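Local structure of non-toxic crystal protein (Bacillus thuringiensis, 2D42) at residues 41-46 and 166-171; 101-106 and 118-123; 161-166 and 226-231. The protein is non-toxic and of undetermined function, but closely resembles in structure the beta-pore-forming toxins of the aerolysin and epsilon-toxin group. All coordinates share one frame; numbering follows the deposited sequence.

Contact 1: residues 41-46 and 166-171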
ATOM      1  N   ASP A  41       4.553  -5.495   5.579  1.00 29.39           N
ATOM      2  CA  ASP A  41       5.370  -4.400   5.064  1.00 31.43           C
ATOM      3  C   ASP A  41       5.393  -4.409   3.540  1.00 30.51           C
ATOM      4  O   ASP A  41       5.350  -5.465   2.906  1.00 29.54           O
ATOM      5  CB  ASP A  41       6.801  -4.490   5.607  1.00 32.10           C
ATOM      6  CG  ASP A  41       7.504  -3.135   5.634  1.00 35.43           C
ATOM      7  OD1 ASP A  41       6.915  -2.132   5.171  1.00 33.37           O
ATOM      8  OD2 ASP A  41       8.648  -3.071   6.125  1.00 38.30           O
ATOM      9  N   ALA A  42       5.449  -3.220   2.957  1.00 31.48           N
ATOM     10  CA  ALA A  42       5.476  -3.084   1.507  1.00 32.70           C
ATOM     11  C   ALA A  42       6.437  -1.973   1.135  1.00 32.61           C
ATOM     12  O   ALA A  42       6.176  -0.803   1.406  1.00 35.43           O
ATOM     13  CB  ALA A  42       4.088  -2.766   0.985  1.00 32.99           C
ATOM     14  N   ARG A  43       7.555  -2.339   0.526  1.00 31.84           N
ATOM     15  CA  ARG A  43       8.530  -1.342   0.129  1.00 33.42           C
ATOM     16  C   ARG A  43       8.660  -1.267  -1.384  1.00 31.47           C
ATOM     17  O   ARG A  43       8.268  -2.191  -2.100  1.00 29.48           O
ATOM     18  CB  ARG A  43       9.889  -1.620   0.786  1.00 34.46           C
ATOM     19  CG  ARG A  43      10.432  -3.023   0.623  1.00 38.95           C
ATOM     20  CD  ARG A  43      11.555  -3.273   1.639  1.00 42.28           C
ATOM     21  NE  ARG A  43      12.052  -4.647   1.601  1.00 45.19           N
ATOM     22  CZ  ARG A  43      12.755  -5.167   0.599  1.00 47.60           C
ATOM     23  NH1 ARG A  43      13.057  -4.429  -0.464  1.00 48.95           N
ATOM     24  NH2 ARG A  43      13.152  -6.433   0.653  1.00 49.13           N
ATOM     25  N   ILE A  44       9.200  -0.148  -1.852  1.00 30.24           N
ATOM     26  CA  ILE A  44       9.392   0.113  -3.272  1.00 29.38           C
ATOM     27  C   ILE A  44      10.887   0.160  -3.554  1.00 29.34           C
ATOM     28  O   ILE A  44      11.561   1.139  -3.242  1.00 31.09           O
ATOM     29  CB  ILE A  44       8.719   1.454  -3.636  1.00 29.92           C
ATOM     30  CG1 ILE A  44       7.229   1.356  -3.301  1.00 29.16           C
ATOM     31  CG2 ILE A  44       8.960   1.806  -5.116  1.00 28.66           C
ATOM     32  CD1 ILE A  44       6.490   2.653  -3.420  1.00 33.17           C
ATOM     33  N   PRO A  45      11.430  -0.909  -4.147  1.00 28.75           N
ATOM     34  CA  PRO A  45      12.867  -0.925  -4.436  1.00 29.55           C
ATOM     35  C   PRO A  45      13.396   0.212  -5.322  1.00 29.49           C
ATOM     36  O   PRO A  45      14.553   0.585  -5.207  1.00 28.52           O
ATOM     37  CB  PRO A  45      13.086  -2.318  -5.031  1.00 29.72           C
ATOM     38  CG  PRO A  45      11.750  -2.666  -5.609  1.00 31.06           C
ATOM     39  CD  PRO A  45      10.781  -2.156  -4.587  1.00 28.48           C
ATOM     40  N   ASP A  46      12.558   0.766  -6.196  1.00 29.21           N
ATOM     41  CA  ASP A  46      12.986   1.878  -7.055  1.00 28.98           C
ATOM     42  C   ASP A  46      12.078   3.071  -6.779  1.00 27.48           C
ATOM     43  O   ASP A  46      11.070   3.266  -7.452  1.00 25.50           O
ATOM     44  CB  ASP A  46      12.913   1.492  -8.538  1.00 29.42           C
ATOM     45  CG  ASP A  46      13.410   2.605  -9.459  1.00 29.45           C
ATOM     46  OD1 ASP A  46      13.861   3.648  -8.944  1.00 26.02           O
ATOM     47  OD2 ASP A  46      13.347   2.436 -10.695  1.00 32.32           O
ATOM     48  N   MET A 166       6.710  -1.332  -8.735  1.00 23.82           N
ATOM     49  CA  MET A 166       6.660  -2.706  -8.272  1.00 26.17           C
ATOM     50  C   MET A 166       6.890  -2.614  -6.764  1.00 24.20           C
ATOM     51  O   MET A 166       7.580  -1.711  -6.280  1.00 22.49           O
ATOM     52  CB  MET A 166       7.775  -3.515  -8.952  1.00 29.13           C
ATOM     53  CG  MET A 166       8.008  -4.915  -8.388  1.00 36.93           C
ATOM     54  SD  MET A 166       9.285  -4.902  -7.098  1.00 44.73           S
ATOM     55  CE  MET A 166      10.783  -4.811  -8.118  1.00 42.58           C
ATOM     56  N   THR A 167       6.293  -3.516  -6.010  1.00 25.79           N
ATOM     57  CA  THR A 167       6.490  -3.486  -4.566  1.00 24.70           C
ATOM     58  C   THR A 167       7.005  -4.835  -4.093  1.00 25.34           C
ATOM     59  O   THR A 167       6.748  -5.859  -4.721  1.00 25.36           O
ATOM     60  CB  THR A 167       5.182  -3.206  -3.813  1.00 24.40           C
ATOM     61  OG1 THR A 167       4.232  -4.231  -4.128  1.00 24.65           O
ATOM     62  CG2 THR A 167       4.615  -1.830  -4.185  1.00 24.71           C
ATOM     63  N   VAL A 168       7.749  -4.821  -2.997  1.00 23.61           N
ATOM     64  CA  VAL A 168       8.257  -6.042  -2.403  1.00 24.95           C
ATOM     65  C   VAL A 168       7.387  -6.173  -1.161  1.00 25.04           C
ATOM     66  O   VAL A 168       7.361  -5.280  -0.322  1.00 22.14           O
ATOM     67  CB  VAL A 168       9.749  -5.922  -2.014  1.00 23.14           C
ATOM     68  CG1 VAL A 168      10.180  -7.156  -1.208  1.00 21.44           C
ATOM     69  CG2 VAL A 168      10.607  -5.822  -3.289  1.00 25.43           C
ATOM     70  N   LEU A 169       6.635  -7.263  -1.066  1.00 25.77           N
ATOM     71  CA  LEU A 169       5.750  -7.439   0.078  1.00 25.84           C
ATOM     72  C   LEU A 169       6.391  -8.367   1.085  1.00 26.06           C
ATOM     73  O   LEU A 169       6.928  -9.409   0.723  1.00 28.16           O
ATOM     74  CB  LEU A 169       4.399  -7.989  -0.389  1.00 23.66           C
ATOM     75  CG  LEU A 169       3.744  -7.156  -1.503  1.00 25.97           C
ATOM     76  CD1 LEU A 169       2.449  -7.830  -1.953  1.00 21.72           C
ATOM     77  CD2 LEU A 169       3.472  -5.729  -1.003  1.00 21.74           C
ATOM     78  N   GLU A 170       6.339  -7.979   2.354  1.00 27.57           N
ATOM     79  CA  GLU A 170       6.945  -8.777   3.413  1.00 27.04           C
ATOM     80  C   GLU A 170       6.042  -8.927   4.624  1.00 27.61           C
ATOM     81  O   GLU A 170       5.164  -8.108   4.852  1.00 26.00           O
ATOM     82  CB  GLU A 170       8.265  -8.136   3.850  1.00 28.46           C
ATOM     83  CG  GLU A 170       9.348  -8.190   2.786  1.00 34.40           C
ATOM     84  CD  GLU A 170      10.561  -7.349   3.139  1.00 37.42           C
ATOM     85  OE1 GLU A 170      11.589  -7.476   2.448  1.00 42.15           O
ATOM     86  OE2 GLU A 170      10.488  -6.556   4.097  1.00 40.77           O
ATOM     87  N   CYS A 171       6.265  -9.995   5.387  1.00 27.63           N
ATOM     88  CA  CYS A 171       5.513 -10.246   6.607  1.00 26.90           C
ATOM     89  C   CYS A 171       6.123 -11.437   7.330  1.00 27.05           C
ATOM     90  O   CYS A 171       6.940 -12.169   6.766  1.00 29.17           O
ATOM     91  CB  CYS A 171       4.028 -10.508   6.306  1.00 26.26           C
ATOM     92  SG  CYS A 171       3.622 -12.045   5.405  1.00 25.71           S
TER
HETATM   93  O   HOH W   1      10.129  -0.396  -7.211  1.00 23.05           O
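R43 and E170 meet through a single carboxylate oxygen: E170 OE1 takes a hydrogen bond from R43 NH2 at 2.6 Å, the short arm of a salt bridge, and a weak one from R43 NE at 3.0 Å. The guanidinium and carboxylate planes stand 70° apart, and OE1 is approached on its syn side from out of the carboxylate plane. V168, paired directly with R43, offers a branch to the arginine; its CG1 sits 3.6 Å above one face of the R43 guanidinium, offset toward the rim. R43 CG lies between the backbone N and the carbonyl carbon (chi1 52°), and the side chain runs beside V168. D41 carries a second acid on this face, its OD2 4.4 Å from E170 OE2, like charges whose repulsion the R43 bond to E170 may partly offset.

Beneath these side chains runs a regular antiparallel ladder, with D41–E170 and R43–V168 as hydrogen-bonded pairs; R43 O, for example, receives V168 N at 2.8 Å. Past R43 the strand ends. There P45 CG presses on M166 CE at a tight 3.4 Å, the two side chains crossing at about a right angle, and a water bridges D46 N to M166 O.

On the reverse face A42 CB packs on L169 CD2 at 3.6 Å. A42 also rests on Y103, and I44 on A105 and L107, all of strand 101-109. Strand 36-43 thus pairs with one edge of the long strand 150-185, whose other edge bonds to strand 219-244 through T167–G226 and L169–G224, an extended sheet consistent with the aerolysin-type fold.

Contact 2: residues 101-106 and 118-123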
ATOM      1  N   GLY A 101      -3.493  -3.871   4.845  1.00 32.97           N
ATOM      2  CA  GLY A 101      -2.435  -3.122   5.503  1.00 33.69           C
ATOM      3  C   GLY A 101      -2.323  -1.690   4.990  1.00 33.91           C
ATOM      4  O   GLY A 101      -2.727  -1.393   3.864  1.00 31.05           O
ATOM      5  N   LYS A 102      -1.786  -0.802   5.822  1.00 33.93           N
ATOM      6  CA  LYS A 102      -1.593   0.602   5.449  1.00 36.33           C
ATOM      7  C   LYS A 102      -0.089   0.758   5.233  1.00 34.72           C
ATOM      8  O   LYS A 102       0.699   0.312   6.067  1.00 34.02           O
ATOM      9  CB  LYS A 102      -2.048   1.521   6.583  1.00 39.13           C
ATOM     10  CG  LYS A 102      -2.613   2.866   6.135  1.00 45.15           C
ATOM     11  CD  LYS A 102      -1.660   3.636   5.224  1.00 48.44           C
ATOM     12  CE  LYS A 102      -2.199   5.032   4.934  1.00 51.54           C
ATOM     13  NZ  LYS A 102      -3.612   5.005   4.452  1.00 51.90           N
ATOM     14  N   TYR A 103       0.313   1.375   4.124  1.00 32.30           N
ATOM     15  CA  TYR A 103       1.740   1.538   3.822  1.00 31.28           C
ATOM     16  C   TYR A 103       2.114   2.958   3.376  1.00 32.36           C
ATOM     17  O   TYR A 103       1.244   3.771   3.069  1.00 28.70           O
ATOM     18  CB  TYR A 103       2.152   0.554   2.729  1.00 32.40           C
ATOM     19  CG  TYR A 103       1.693  -0.872   2.958  1.00 35.00           C
ATOM     20  CD1 TYR A 103       2.334  -1.698   3.881  1.00 36.77           C
ATOM     21  CD2 TYR A 103       0.621  -1.398   2.239  1.00 36.47           C
ATOM     22  CE1 TYR A 103       1.920  -3.015   4.076  1.00 38.24           C
ATOM     23  CE2 TYR A 103       0.200  -2.713   2.428  1.00 38.06           C
ATOM     24  CZ  TYR A 103       0.855  -3.515   3.341  1.00 36.02           C
ATOM     25  OH  TYR A 103       0.467  -4.825   3.486  1.00 40.71           O
ATOM     26  N   PHE A 104       3.417   3.237   3.339  1.00 32.20           N
ATOM     27  CA  PHE A 104       3.936   4.546   2.941  1.00 33.42           C
ATOM     28  C   PHE A 104       5.242   4.399   2.162  1.00 33.41           C
ATOM     29  O   PHE A 104       5.895   3.358   2.209  1.00 33.34           O
ATOM     30  CB  PHE A 104       4.189   5.418   4.174  1.00 36.99           C
ATOM     31  CG  PHE A 104       2.934   5.883   4.856  1.00 41.96           C
ATOM     32  CD1 PHE A 104       2.309   7.070   4.469  1.00 42.39           C
ATOM     33  CD2 PHE A 104       2.360   5.125   5.875  1.00 44.37           C
ATOM     34  CE1 PHE A 104       1.135   7.492   5.087  1.00 43.76           C
ATOM     35  CE2 PHE A 104       1.182   5.541   6.501  1.00 45.80           C
ATOM     36  CZ  PHE A 104       0.570   6.728   6.103  1.00 44.33           C
ATOM     37  N   ALA A 105       5.610   5.448   1.439  1.00 30.21           N
ATOM     38  CA  ALA A 105       6.838   5.444   0.658  1.00 29.32           C
ATOM     39  C   ALA A 105       7.221   6.876   0.308  1.00 26.87           C
ATOM     40  O   ALA A 105       6.372   7.673  -0.100  1.00 26.13           O
ATOM     41  CB  ALA A 105       6.651   4.626  -0.604  1.00 28.13           C
ATOM     42  N   ASN A 106       8.494   7.204   0.506  1.00 25.67           N
ATOM     43  CA  ASN A 106       8.998   8.533   0.201  1.00 25.75           C
ATOM     44  C   ASN A 106       9.551   8.494  -1.215  1.00 25.28           C
ATOM     45  O   ASN A 106      10.714   8.168  -1.434  1.00 29.06           O
ATOM     46  CB  ASN A 106      10.103   8.923   1.189  1.00 24.10           C
ATOM     47  CG  ASN A 106       9.568   9.155   2.588  1.00 27.05           C
ATOM     48  OD1 ASN A 106       8.687   9.986   2.792  1.00 27.89           O
ATOM     49  ND2 ASN A 106      10.097   8.413   3.561  1.00 26.16           N
ATOM     50  N   ILE A 118       3.920   9.057  -0.356  1.00 23.33           N
ATOM     51  CA  ILE A 118       2.614   8.525  -0.716  1.00 24.94           C
ATOM     52  C   ILE A 118       2.142   7.557   0.362  1.00 26.60           C
ATOM     53  O   ILE A 118       2.938   7.072   1.172  1.00 27.15           O
ATOM     54  CB  ILE A 118       2.636   7.741  -2.042  1.00 26.36           C
ATOM     55  CG1 ILE A 118       3.491   6.480  -1.879  1.00 27.93           C
ATOM     56  CG2 ILE A 118       3.152   8.625  -3.181  1.00 27.32           C
ATOM     57  CD1 ILE A 118       3.252   5.461  -2.950  1.00 28.70           C
ATOM     58  N   ALA A 119       0.843   7.285   0.355  1.00 25.97           N
ATOM     59  CA  ALA A 119       0.230   6.361   1.296  1.00 27.27           C
ATOM     60  C   ALA A 119      -0.658   5.461   0.454  1.00 27.63           C
ATOM     61  O   ALA A 119      -1.271   5.916  -0.525  1.00 25.85           O
ATOM     62  CB  ALA A 119      -0.610   7.120   2.326  1.00 25.13           C
ATOM     63  N   PHE A 120      -0.695   4.181   0.807  1.00 26.52           N
ATOM     64  CA  PHE A 120      -1.529   3.230   0.093  1.00 26.41           C
ATOM     65  C   PHE A 120      -1.945   2.065   0.978  1.00 28.11           C
ATOM     66  O   PHE A 120      -1.375   1.850   2.060  1.00 25.00           O
ATOM     67  CB  PHE A 120      -0.810   2.733  -1.174  1.00 29.34           C
ATOM     68  CG  PHE A 120       0.470   1.965  -0.920  1.00 29.34           C
ATOM     69  CD1 PHE A 120       0.477   0.571  -0.957  1.00 29.59           C
ATOM     70  CD2 PHE A 120       1.673   2.631  -0.724  1.00 27.76           C
ATOM     71  CE1 PHE A 120       1.665  -0.147  -0.811  1.00 29.60           C
ATOM     72  CE2 PHE A 120       2.869   1.927  -0.574  1.00 30.61           C
ATOM     73  CZ  PHE A 120       2.867   0.533  -0.620  1.00 31.06           C
ATOM     74  N   GLU A 121      -2.974   1.344   0.540  1.00 27.68           N
ATOM     75  CA  GLU A 121      -3.461   0.187   1.280  1.00 29.44           C
ATOM     76  C   GLU A 121      -3.411  -1.012   0.352  1.00 30.42           C
ATOM     77  O   GLU A 121      -3.466  -0.872  -0.878  1.00 28.87           O
ATOM     78  CB  GLU A 121      -4.898   0.397   1.765  1.00 31.57           C
ATOM     79  CG  GLU A 121      -5.060   1.488   2.796  1.00 34.03           C
ATOM     80  CD  GLU A 121      -6.494   1.608   3.291  1.00 37.18           C
ATOM     81  OE1 GLU A 121      -7.415   1.180   2.568  1.00 37.71           O
ATOM     82  OE2 GLU A 121      -6.704   2.146   4.397  1.00 40.17           O
ATOM     83  N   GLY A 122      -3.307  -2.194   0.943  1.00 28.44           N
ATOM     84  CA  GLY A 122      -3.243  -3.400   0.146  1.00 29.40           C
ATOM     85  C   GLY A 122      -3.318  -4.636   1.021  1.00 31.74           C
ATOM     86  O   GLY A 122      -3.153  -4.562   2.243  1.00 30.89           O
ATOM     87  N   ALA A 123      -3.574  -5.775   0.392  1.00 30.26           N
ATOM     88  CA  ALA A 123      -3.679  -7.035   1.108  1.00 29.84           C
ATOM     89  C   ALA A 123      -2.728  -8.023   0.461  1.00 28.87           C
ATOM     90  O   ALA A 123      -2.769  -8.228  -0.753  1.00 27.25           O
ATOM     91  CB  ALA A 123      -5.118  -7.558   1.036  1.00 29.99           C
TER
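Y103 reaches over F120 on the inner face of this beta hairpin. Its CB lies above the phenyl ring, 3.6 Å from the centroid and 18° off the ring normal, a CH-pi contact whose nearest ring atom is F120 CZ at 3.4 Å. From there CG and CD2 come nearest to F120 CE1, CD2 at 3.5 Å. The two rings are oblique, with planes at 38°. Further out, CE2 and OH are each 3.8 Å from G122 O, while the backbone C of G101 sits over one face of the tyrosine ring. G101 and G122, themselves a hydrogen-bonded pair, lie beside the CE2 and OH end of the ring.

On the other face A119 CB touches F104 CE1 at 3.3 Å, and K102 NZ remains 4.2 Å from E121 OE2, beyond a salt bridge.

The inner face, Y103, F120 and I118, packs on L40 and A42 of strand 36-43 and on I228 and I232 of strand 219-244. Such a hairpin laid against the long sheet recalls the tucked hairpin thought to insert into membranes in epsilon-toxin-type pore formers. E121 O and A119 O bond to the hydroxyls of S87 and T85, tying its edge to strand 71-94.

Contact 3: residues 161-166 and 226-231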
ATOM      1  N   GLY A 161       2.009  14.653  -9.283  1.00 29.36           N
ATOM      2  CA  GLY A 161       2.864  13.584  -9.762  1.00 26.94           C
ATOM      3  C   GLY A 161       2.065  12.310  -9.966  1.00 27.05           C
ATOM      4  O   GLY A 161       0.956  12.166  -9.448  1.00 26.82           O
ATOM      5  N   ALA A 162       2.625  11.380 -10.729  1.00 24.30           N
ATOM      6  CA  ALA A 162       1.965  10.111 -10.989  1.00 23.70           C
ATOM      7  C   ALA A 162       3.054   9.057 -10.972  1.00 23.63           C
ATOM      8  O   ALA A 162       4.211   9.359 -11.264  1.00 21.37           O
ATOM      9  CB  ALA A 162       1.263  10.138 -12.352  1.00 25.51           C
ATOM     10  N   PHE A 163       2.696   7.822 -10.638  1.00 24.54           N
ATOM     11  CA  PHE A 163       3.703   6.769 -10.582  1.00 24.47           C
ATOM     12  C   PHE A 163       3.083   5.390 -10.744  1.00 24.71           C
ATOM     13  O   PHE A 163       1.881   5.210 -10.605  1.00 24.48           O
ATOM     14  CB  PHE A 163       4.429   6.834  -9.233  1.00 24.04           C
ATOM     15  CG  PHE A 163       3.501   6.691  -8.064  1.00 25.99           C
ATOM     16  CD1 PHE A 163       3.197   5.436  -7.548  1.00 25.67           C
ATOM     17  CD2 PHE A 163       2.844   7.806  -7.548  1.00 22.79           C
ATOM     18  CE1 PHE A 163       2.242   5.294  -6.541  1.00 26.31           C
ATOM     19  CE2 PHE A 163       1.888   7.673  -6.543  1.00 27.23           C
ATOM     20  CZ  PHE A 163       1.587   6.410  -6.041  1.00 23.95           C
ATOM     21  N   GLU A 164       3.938   4.423 -11.046  1.00 25.70           N
ATOM     22  CA  GLU A 164       3.544   3.038 -11.188  1.00 28.46           C
ATOM     23  C   GLU A 164       4.804   2.297 -10.775  1.00 27.97           C
ATOM     24  O   GLU A 164       5.834   2.378 -11.451  1.00 27.58           O
ATOM     25  CB  GLU A 164       3.176   2.719 -12.635  1.00 30.36           C
ATOM     26  CG  GLU A 164       2.208   1.565 -12.753  1.00 39.68           C
ATOM     27  CD  GLU A 164       1.921   1.185 -14.190  1.00 44.04           C
ATOM     28  OE1 GLU A 164       1.624   2.095 -15.004  1.00 47.30           O
ATOM     29  OE2 GLU A 164       1.983  -0.027 -14.500  1.00 45.23           O
ATOM     30  N   LYS A 165       4.735   1.593  -9.652  1.00 26.43           N
ATOM     31  CA  LYS A 165       5.907   0.883  -9.154  1.00 25.10           C
ATOM     32  C   LYS A 165       5.653  -0.537  -8.680  1.00 24.53           C
ATOM     33  O   LYS A 165       4.549  -0.896  -8.262  1.00 23.49           O
ATOM     34  CB  LYS A 165       6.529   1.653  -7.991  1.00 24.75           C
ATOM     35  CG  LYS A 165       7.112   2.998  -8.345  1.00 21.81           C
ATOM     36  CD  LYS A 165       8.378   2.844  -9.172  1.00 21.61           C
ATOM     37  CE  LYS A 165       8.964   4.209  -9.475  1.00 20.89           C
ATOM     38  NZ  LYS A 165      10.329   4.070 -10.037  1.00 21.69           N
ATOM     39  N   MET A 166       6.710  -1.332  -8.735  1.00 23.82           N
ATOM     40  CA  MET A 166       6.660  -2.706  -8.272  1.00 26.17           C
ATOM     41  C   MET A 166       6.890  -2.614  -6.764  1.00 24.20           C
ATOM     42  O   MET A 166       7.580  -1.711  -6.280  1.00 22.49           O
ATOM     43  CB  MET A 166       7.775  -3.515  -8.952  1.00 29.13           C
ATOM     44  CG  MET A 166       8.008  -4.915  -8.388  1.00 36.93           C
ATOM     45  SD  MET A 166       9.285  -4.902  -7.098  1.00 44.73           S
ATOM     46  CE  MET A 166      10.783  -4.811  -8.118  1.00 42.58           C
ATOM     47  N   GLY A 226       4.187  -7.180  -5.510  1.00 24.90           N
ATOM     48  CA  GLY A 226       2.957  -6.558  -5.963  1.00 25.18           C
ATOM     49  C   GLY A 226       3.258  -5.336  -6.821  1.00 25.38           C
ATOM     50  O   GLY A 226       4.357  -5.194  -7.355  1.00 23.98           O
ATOM     51  N   THR A 227       2.281  -4.451  -6.953  1.00 25.68           N
ATOM     52  CA  THR A 227       2.464  -3.223  -7.718  1.00 27.90           C
ATOM     53  C   THR A 227       1.558  -2.162  -7.109  1.00 26.79           C
ATOM     54  O   THR A 227       0.604  -2.485  -6.407  1.00 26.13           O
ATOM     55  CB  THR A 227       2.052  -3.387  -9.207  1.00 29.83           C
ATOM     56  OG1 THR A 227       0.664  -3.719  -9.274  1.00 31.41           O
ATOM     57  CG2 THR A 227       2.858  -4.480  -9.886  1.00 31.78           C
ATOM     58  N   ILE A 228       1.879  -0.895  -7.354  1.00 28.36           N
ATOM     59  CA  ILE A 228       1.061   0.210  -6.874  1.00 27.18           C
ATOM     60  C   ILE A 228       1.130   1.279  -7.945  1.00 28.08           C
ATOM     61  O   ILE A 228       2.111   1.368  -8.675  1.00 26.96           O
ATOM     62  CB  ILE A 228       1.573   0.841  -5.564  1.00 29.96           C
ATOM     63  CG1 ILE A 228       2.996   1.366  -5.757  1.00 31.75           C
ATOM     64  CG2 ILE A 228       1.481  -0.159  -4.420  1.00 32.80           C
ATOM     65  CD1 ILE A 228       3.510   2.137  -4.567  1.00 33.78           C
ATOM     66  N   SER A 229       0.084   2.086  -8.039  1.00 27.48           N
ATOM     67  CA  SER A 229       0.050   3.161  -9.010  1.00 29.53           C
ATOM     68  C   SER A 229      -0.822   4.243  -8.417  1.00 29.46           C
ATOM     69  O   SER A 229      -1.706   3.960  -7.609  1.00 29.61           O
ATOM     70  CB  SER A 229      -0.548   2.671 -10.330  1.00 31.65           C
ATOM     71  OG  SER A 229      -1.915   2.362 -10.157  1.00 37.84           O
ATOM     72  N   GLY A 230      -0.572   5.489  -8.794  1.00 30.23           N
ATOM     73  CA  GLY A 230      -1.388   6.561  -8.263  1.00 28.73           C
ATOM     74  C   GLY A 230      -0.875   7.944  -8.575  1.00 28.05           C
ATOM     75  O   GLY A 230       0.051   8.124  -9.367  1.00 26.42           O
ATOM     76  N   GLN A 231      -1.487   8.931  -7.942  1.00 28.38           N
ATOM     77  CA  GLN A 231      -1.100  10.319  -8.139  1.00 30.40           C
ATOM     78  C   GLN A 231      -1.035  11.018  -6.799  1.00 30.33           C
ATOM     79  O   GLN A 231      -1.656  10.576  -5.833  1.00 31.33           O
ATOM     80  CB  GLN A 231      -2.122  11.019  -9.029  1.00 31.43           C
ATOM     81  CG  GLN A 231      -2.177  10.460 -10.435  1.00 37.82           C
ATOM     82  CD  GLN A 231      -3.418  10.901 -11.188  1.00 42.32           C
ATOM     83  OE1 GLN A 231      -3.407  11.004 -12.418  1.00 46.81           O
ATOM     84  NE2 GLN A 231      -4.500  11.146 -10.457  1.00 43.86           N
TER
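I228 O receives the backbone N of K165 at 2.8 Å, and K165 O takes I228 N at the same distance in return. The same I228 O is also approached by the CA of E164 at 3.3 Å, a CA-H...O contact that adds to the amide bond. The pair belongs to an antiparallel ladder between two very long strands, 150-185 and 219-244, which run through the elongated, strand-rich body expected of an aerolysin-type beta-pore-forming fold. Two residues along, F163 and G230 form the next hydrogen-bonded pair, while M166–T227, E164–S229 and A162–Q231 are non-hydrogen-bonded.

On the outward face E164 CG packs on S229 CB at 3.8 Å, and Q231 CB touches G161 O at 3.3 Å. The opposite face holds F163, K165 and I228. K165 turns its tip away from segment 226-231: the chain bends at CD (chi2 -71°) and then runs extended, and NZ bonds to the carbonyl oxygens of D46 and I48, which fastens the chain just after strand 36-43 to this sheet. I228 turns instead into the apolar layer, against I44, I118 and F120, and its CD1 meets F163 CE1 at 3.9 Å. T227, S229 and Q231 bond through their backbones to Q88, S86 and R84, making 219-244 an interior strand.

F163 leans across to the partner strand, its CG held between the backbone N and the carbonyl carbon (chi1 58°). One face of the ring meets the backbone of glycine G230, with G230 O also over the face, 3.3 Å from F163 CD2. G230 N is 3.5 Å above the ring plane toward the rim, and G230 CA stands 4.1 Å from the ring centroid, 28° off the normal, in a CH-pi contact.

Overall arrangement
From the N terminus, strand 36-43 supplies the first half of contact 1, whose loop closes only when the chain returns at 166-171. Nested inside that loop is contact 2, the short-range hairpin of strands 101-109 and 114-122. Contact 3 opens on 161-166, shares M166 with contact 1, and closes at 226-231, so these two cross along the chain and place strands 36-43, 150-185 and 219-244 side by side in one sheet. The hairpin lies against that sheet with its inner face, where I118 CD1 also meets the F163 ring. All three contacts therefore border one apolar layer joining the hairpin to the large sheet near the middle of the molecule.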